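Local coordinates for protein beta-galactosidase (Geobacillus stearothermophilus, PDB 4OIF) that probably hydrolyses terminal non-reducing beta-D-galactose residues from beta-D-galactosides, as a zinc-containing member of glycoside hydrolase family 42, at residues A[85-93]-A[129-140]. Sequence-based numbering, arbitrary orientation. Where two conformers were deposited one is given.
Sequences ILATPSGAR and YREKTQHINRLL
Tyr-129 donates the one hydrogen bond that directly joins the two segments, from OH to Ser-90 O at 2.8 Å. With CG anti to the backbone N (chi1 -159°), the ring carries its OH across to that carbonyl. The carbonyl oxygen lies at the ring edge; seen from the acceptor, the C=O...OH angle is 117° and the donor is tilted 25° from the carbonyl plane. Arg-93 CB approaches the same ring obliquely, 3.6 Å from Tyr-129 CE1, while the tyrosine's own helix covers one ring face through Thr-133 CG2. That methyl also meets Ser-90 CB at 3.7 Å.

The second polar link runs through a third residue. The Asn-137 amide crosses the Thr-88 side chain at about a right angle, its OD1 3.2 Å from Thr-88 CB, but the two share a partner instead of bonding to each other: Thr-88 OG1, also hydrogen-bonded to Ser-156 N, and Asn-137 ND2 both hydrogen-bond to Glu-239 OE2, and Ser-90 OG is hydrogen-bonded to Glu-239 OE1. One carboxylate, from helix 218-246, thus ties both segments together.

Apolar contacts fill the remainder. Pro-89 CG rests 4.1 Å from Ile-136 CG2, Pro-89 CD meets the end of the Leu-140 side chain, 4.0 Å from CD1, and Leu-86 CD2 touches Leu-140 CD2 at 4.2 Å.

Strand 83-87, parallel to its neighbours 47-50 and 150-154, runs into a loop packed against the helix that precedes strand 150-154: a beta-alpha-beta crossover of the TIM barrel.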
ATOM      1  N   ILE A  85      15.945  -6.072  38.784  1.00 13.38           N
ATOM      2  CA  ILE A  85      16.091  -6.982  37.654  1.00 10.44           C
ATOM      3  C   ILE A  85      17.159  -6.384  36.745  1.00 10.84           C
ATOM      4  O   ILE A  85      16.922  -5.365  36.092  1.00  9.72           O
ATOM      5  CB  ILE A  85      14.770  -7.170  36.875  1.00  9.55           C
ATOM      6  CG1 ILE A  85      13.715  -7.827  37.761  1.00 15.37           C
ATOM      7  CG2 ILE A  85      14.986  -8.013  35.615  1.00  7.41           C
ATOM      8  CD1 ILE A  85      12.333  -7.830  37.140  1.00  8.71           C
ATOM      9  N   LEU A  86      18.344  -6.986  36.725  1.00 12.04           N
ATOM     10  CA  LEU A  86      19.437  -6.435  35.938  1.00  7.83           C
ATOM     11  C   LEU A  86      19.381  -6.995  34.530  1.00  7.97           C
ATOM     12  O   LEU A  86      19.333  -8.207  34.329  1.00 10.50           O
ATOM     13  CB  LEU A  86      20.791  -6.738  36.580  1.00  6.91           C
ATOM     14  CG  LEU A  86      22.009  -6.073  35.926  1.00  7.18           C
ATOM     15  CD1 LEU A  86      21.786  -4.589  35.756  1.00  3.43           C
ATOM     16  CD2 LEU A  86      23.263  -6.317  36.736  1.00  4.00           C
ATOM     17  N   ALA A  87      19.369  -6.100  33.557  1.00  4.30           N
ATOM     18  CA  ALA A  87      19.346  -6.511  32.171  1.00  5.87           C
ATOM     19  C   ALA A  87      20.736  -6.466  31.571  1.00  8.31           C
ATOM     20  O   ALA A  87      21.556  -5.623  31.954  1.00  8.78           O
ATOM     21  CB  ALA A  87      18.407  -5.626  31.367  1.00  8.82           C
ATOM     22  N   THR A  88      20.999  -7.374  30.633  1.00  4.15           N
ATOM     23  CA  THR A  88      22.166  -7.239  29.773  1.00  5.36           C
ATOM     24  C   THR A  88      21.822  -6.292  28.617  1.00  9.03           C
ATOM     25  O   THR A  88      20.684  -6.245  28.164  1.00  7.78           O
ATOM     26  CB  THR A  88      22.634  -8.581  29.246  1.00  7.17           C
ATOM     27  OG1 THR A  88      21.662  -9.105  28.332  1.00  7.40           O
ATOM     28  CG2 THR A  88      22.828  -9.549  30.417  1.00  5.63           C
ATOM     29  N   PRO A  89      22.809  -5.520  28.151  1.00  7.79           N
ATOM     30  CA  PRO A  89      22.487  -4.395  27.274  1.00  5.83           C
ATOM     31  C   PRO A  89      22.535  -4.691  25.779  1.00  9.98           C
ATOM     32  O   PRO A  89      22.528  -3.736  24.998  1.00 11.38           O
ATOM     33  CB  PRO A  89      23.570  -3.374  27.639  1.00  7.05           C
ATOM     34  CG  PRO A  89      24.758  -4.225  27.950  1.00  6.32           C
ATOM     35  CD  PRO A  89      24.212  -5.484  28.602  1.00  4.10           C
ATOM     36  N   SER A  90      22.591  -5.962  25.382  1.00  8.69           N
ATOM     37  CA  SER A  90      22.754  -6.309  23.964  1.00  7.50           C
ATOM     38  C   SER A  90      21.633  -5.767  23.062  1.00  7.40           C
ATOM     39  O   SER A  90      21.798  -5.700  21.847  1.00  9.61           O
ATOM     40  CB  SER A  90      22.853  -7.825  23.795  1.00  6.37           C
ATOM     41  OG  SER A  90      21.680  -8.460  24.267  1.00  4.81           O
ATOM     42  N   GLY A  91      20.508  -5.382  23.656  1.00  7.23           N
ATOM     43  CA  GLY A  91      19.404  -4.785  22.921  1.00  7.69           C
ATOM     44  C   GLY A  91      19.737  -3.582  22.047  1.00  5.37           C
ATOM     45  O   GLY A  91      19.053  -3.330  21.062  1.00 11.25           O
ATOM     46  N   ALA A  92      20.778  -2.836  22.392  1.00  4.41           N
ATOM     47  CA  ALA A  92      21.209  -1.715  21.550  1.00  9.61           C
ATOM     48  C   ALA A  92      22.700  -1.399  21.701  1.00  8.91           C
ATOM     49  O   ALA A  92      23.138  -0.884  22.741  1.00  7.81           O
ATOM     50  CB  ALA A  92      20.376  -0.468  21.859  1.00  6.52           C
ATOM     51  N   ARG A  93      23.476  -1.678  20.657  1.00  7.17           N
ATOM     52  CA  ARG A  93      24.919  -1.464  20.694  0.84  7.63           C
ATOM     53  C   ARG A  93      25.238   0.027  20.536  1.00  8.74           C
ATOM     54  O   ARG A  93      24.527   0.750  19.835  1.00 10.19           O
ATOM     55  CB  ARG A  93      25.609  -2.318  19.607  0.84  8.19           C
ATOM     56  CG  ARG A  93      25.840  -1.647  18.227  0.84 10.59           C
ATOM     57  CD  ARG A  93      24.652  -1.726  17.269  0.84 11.28           C
ATOM     58  NE  ARG A  93      23.575  -0.793  17.617  0.84 14.96           N
ATOM     59  CZ  ARG A  93      22.485  -0.580  16.872  0.84 13.41           C
ATOM     60  NH1 ARG A  93      22.320  -1.222  15.721  0.84 15.90           N
ATOM     61  NH2 ARG A  93      21.555   0.276  17.278  0.84  8.94           N
ATOM     62  N   TYR A 129      30.246  -9.464  18.040  1.00  7.02           N
ATOM     63  CA  TYR A 129      29.153  -9.025  18.884  1.00  8.71           C
ATOM     64  C   TYR A 129      28.887 -10.046  19.992  1.00  8.30           C
ATOM     65  O   TYR A 129      28.579  -9.677  21.132  1.00 11.72           O
ATOM     66  CB  TYR A 129      27.886  -8.768  18.063  1.00  7.13           C
ATOM     67  CG  TYR A 129      26.951  -7.870  18.812  1.00 10.87           C
ATOM     68  CD1 TYR A 129      27.378  -6.619  19.254  1.00  6.59           C
ATOM     69  CD2 TYR A 129      25.663  -8.275  19.122  1.00  9.62           C
ATOM     70  CE1 TYR A 129      26.539  -5.790  19.965  1.00  5.21           C
ATOM     71  CE2 TYR A 129      24.812  -7.447  19.831  1.00  6.93           C
ATOM     72  CZ  TYR A 129      25.255  -6.209  20.252  1.00  8.32           C
ATOM     73  OH  TYR A 129      24.403  -5.383  20.953  1.00  9.20           O
ATOM     74  N   ARG A 130      29.032 -11.324  19.662  1.00  7.98           N
ATOM     75  CA  ARG A 130      28.909 -12.388  20.653  1.00 14.60           C
ATOM     76  C   ARG A 130      29.936 -12.216  21.773  1.00 12.23           C
ATOM     77  O   ARG A 130      29.599 -12.305  22.968  1.00 13.45           O
ATOM     78  CB  ARG A 130      29.048 -13.760  19.981  1.00 12.18           C
ATOM     79  CG  ARG A 130      27.774 -14.192  19.284  1.00  8.80           C
ATOM     80  CD  ARG A 130      27.954 -15.405  18.393  1.00  8.71           C
ATOM     81  NE  ARG A 130      26.689 -15.752  17.742  1.00  9.55           N
ATOM     82  CZ  ARG A 130      25.903 -16.760  18.114  1.00  8.65           C
ATOM     83  NH1 ARG A 130      26.260 -17.543  19.124  1.00  5.50           N
ATOM     84  NH2 ARG A 130      24.770 -16.996  17.464  1.00  7.45           N
ATOM     85  N   GLU A 131      31.174 -11.915  21.384  1.00 12.44           N
ATOM     86  CA  GLU A 131      32.243 -11.691  22.356  1.00 12.44           C
ATOM     87  C   GLU A 131      32.075 -10.416  23.200  1.00 10.42           C
ATOM     88  O   GLU A 131      32.276 -10.451  24.417  1.00 11.57           O
ATOM     89  CB  GLU A 131      33.596 -11.676  21.646  1.00  8.00           C
ATOM     90  CG  GLU A 131      34.040 -13.071  21.211  1.00 31.72           C
ATOM     91  CD  GLU A 131      35.276 -13.074  20.320  1.00 41.51           C
ATOM     92  OE1 GLU A 131      35.999 -12.050  20.286  1.00 29.22           O
ATOM     93  OE2 GLU A 131      35.518 -14.108  19.650  1.00 33.98           O
ATOM     94  N   LYS A 132      31.708  -9.302  22.577  1.00  6.47           N
ATOM     95  CA  LYS A 132      31.559  -8.062  23.327  0.63  7.91           C
ATOM     96  C   LYS A 132      30.361  -8.127  24.282  1.00 11.24           C
ATOM     97  O   LYS A 132      30.465  -7.672  25.448  1.00 10.05           O
ATOM     98  CB  LYS A 132      31.437  -6.875  22.375  0.63 10.46           C
ATOM     99  CG  LYS A 132      32.705  -6.614  21.553  0.63 11.40           C
ATOM    100  CD  LYS A 132      33.329  -5.263  21.879  0.63 15.47           C
ATOM    101  CE  LYS A 132      34.684  -5.083  21.190  0.63 20.46           C
ATOM    102  NZ  LYS A 132      35.774  -5.955  21.754  0.63 13.62           N
ATOM    103  N   THR A 133      29.251  -8.712  23.826  1.00  8.11           N
ATOM    104  CA  THR A 133      28.099  -8.829  24.705  1.00  7.25           C
ATOM    105  C   THR A 133      28.401  -9.818  25.826  1.00  8.36           C
ATOM    106  O   THR A 133      28.093  -9.553  26.993  1.00  8.35           O
ATOM    107  CB  THR A 133      26.822  -9.258  23.954  1.00  7.24           C
ATOM    108  OG1 THR A 133      27.037 -10.517  23.314  1.00 11.41           O
ATOM    109  CG2 THR A 133      26.436  -8.211  22.913  1.00  6.01           C
ATOM    110  N   GLN A 134      29.019 -10.952  25.499  1.00  9.96           N
ATOM    111  CA  GLN A 134      29.366 -11.867  26.575  1.00  5.49           C
ATOM    112  C   GLN A 134      30.294 -11.207  27.590  1.00  7.23           C
ATOM    113  O   GLN A 134      30.154 -11.419  28.787  1.00 10.30           O
ATOM    114  CB  GLN A 134      30.013 -13.138  26.054  1.00 10.64           C
ATOM    115  CG  GLN A 134      30.065 -14.209  27.139  1.00 16.14           C
ATOM    116  CD  GLN A 134      30.899 -15.414  26.771  1.00 10.60           C
ATOM    117  OE1 GLN A 134      32.092 -15.471  27.070  1.00 14.45           O
ATOM    118  NE2 GLN A 134      30.270 -16.398  26.142  1.00  7.60           N
ATOM    119  N   HIS A 135      31.228 -10.387  27.120  1.00 11.59           N
ATOM    120  CA  HIS A 135      32.198  -9.778  28.025  1.00  8.59           C
ATOM    121  C   HIS A 135      31.567  -8.739  28.955  1.00 10.09           C
ATOM    122  O   HIS A 135      31.812  -8.735  30.173  1.00  7.06           O
ATOM    123  CB  HIS A 135      33.331  -9.129  27.242  1.00  9.69           C
ATOM    124  CG  HIS A 135      34.362  -8.488  28.117  1.00 15.16           C
ATOM    125  ND1 HIS A 135      35.089  -9.198  29.049  1.00 15.15           N
ATOM    126  CD2 HIS A 135      34.758  -7.197  28.233  1.00 12.91           C
ATOM    127  CE1 HIS A 135      35.902  -8.376  29.688  1.00 18.45           C
ATOM    128  NE2 HIS A 135      35.723  -7.157  29.210  1.00 18.52           N
ATOM    129  N   ILE A 136      30.762  -7.843  28.398  1.00  7.76           N
ATOM    130  CA  ILE A 136      30.115  -6.892  29.282  1.00  5.53           C
ATOM    131  C   ILE A 136      29.129  -7.617  30.230  1.00  8.24           C
ATOM    132  O   ILE A 136      28.972  -7.234  31.398  1.00 11.01           O
ATOM    133  CB  ILE A 136      29.421  -5.779  28.492  1.00  9.21           C
ATOM    134  CG1 ILE A 136      29.027  -4.647  29.436  1.00 10.03           C
ATOM    135  CG2 ILE A 136      28.232  -6.302  27.702  1.00  5.88           C
ATOM    136  CD1 ILE A 136      28.752  -3.362  28.716  1.00 12.87           C
ATOM    137  N   ASN A 137      28.497  -8.688  29.762  1.00  4.53           N
ATOM    138  CA  ASN A 137      27.678  -9.474  30.668  1.00  5.07           C
ATOM    139  C   ASN A 137      28.525  -9.979  31.820  1.00  9.22           C
ATOM    140  O   ASN A 137      28.119  -9.914  32.988  1.00  8.90           O
ATOM    141  CB  ASN A 137      27.021 -10.630  29.937  1.00  6.73           C
ATOM    142  CG  ASN A 137      25.952 -10.164  28.987  1.00  6.87           C
ATOM    143  OD1 ASN A 137      25.793  -8.967  28.767  1.00 11.51           O
ATOM    144  ND2 ASN A 137      25.222 -11.099  28.409  1.00  9.40           N
ATOM    145  N   ARG A 138      29.734 -10.427  31.497  1.00  9.57           N
ATOM    146  CA  ARG A 138      30.647 -10.888  32.530  1.00  8.25           C
ATOM    147  C   ARG A 138      31.020  -9.784  33.528  1.00 10.65           C
ATOM    148  O   ARG A 138      31.025 -10.026  34.725  1.00 16.95           O
ATOM    149  CB  ARG A 138      31.900 -11.472  31.905  1.00 13.84           C
ATOM    150  CG  ARG A 138      32.907 -11.977  32.911  1.00 16.65           C
ATOM    151  CD  ARG A 138      34.011 -12.720  32.216  1.00 11.95           C
ATOM    152  NE  ARG A 138      33.507 -13.901  31.523  1.00  8.03           N
ATOM    153  CZ  ARG A 138      33.279 -15.065  32.123  1.00 22.11           C
ATOM    154  NH1 ARG A 138      33.509 -15.193  33.425  1.00 16.36           N
ATOM    155  NH2 ARG A 138      32.819 -16.096  31.424  1.00 23.71           N
ATOM    156  N   LEU A 139      31.327  -8.579  33.050  1.00  8.35           N
ATOM    157  CA  LEU A 139      31.658  -7.490  33.972  1.00  9.99           C
ATOM    158  C   LEU A 139      30.472  -7.225  34.890  1.00 11.37           C
ATOM    159  O   LEU A 139      30.635  -7.021  36.101  1.00 10.17           O
ATOM    160  CB  LEU A 139      32.051  -6.206  33.219  1.00  7.95           C
ATOM    161  CG  LEU A 139      33.352  -6.277  32.402  1.00 12.59           C
ATOM    162  CD1 LEU A 139      33.626  -4.974  31.655  1.00  8.85           C
ATOM    163  CD2 LEU A 139      34.540  -6.642  33.274  1.00  6.25           C
ATOM    164  N   LEU A 140      29.274  -7.246  34.310  1.00  9.65           N
ATOM    165  CA  LEU A 140      28.072  -7.018  35.103  1.00 12.99           C
ATOM    166  C   LEU A 140      27.914  -8.074  36.197  1.00 13.91           C
ATOM    167  O   LEU A 140      27.704  -7.718  37.358  1.00 12.54           O
ATOM    168  CB  LEU A 140      26.827  -6.987  34.217  1.00  9.20           C
ATOM    169  CG  LEU A 140      26.574  -5.682  33.453  1.00 15.66           C
ATOM    170  CD1 LEU A 140      25.500  -5.900  32.411  1.00  5.44           C
ATOM    171  CD2 LEU A 140      26.209  -4.525  34.390  1.00  3.73           C
TER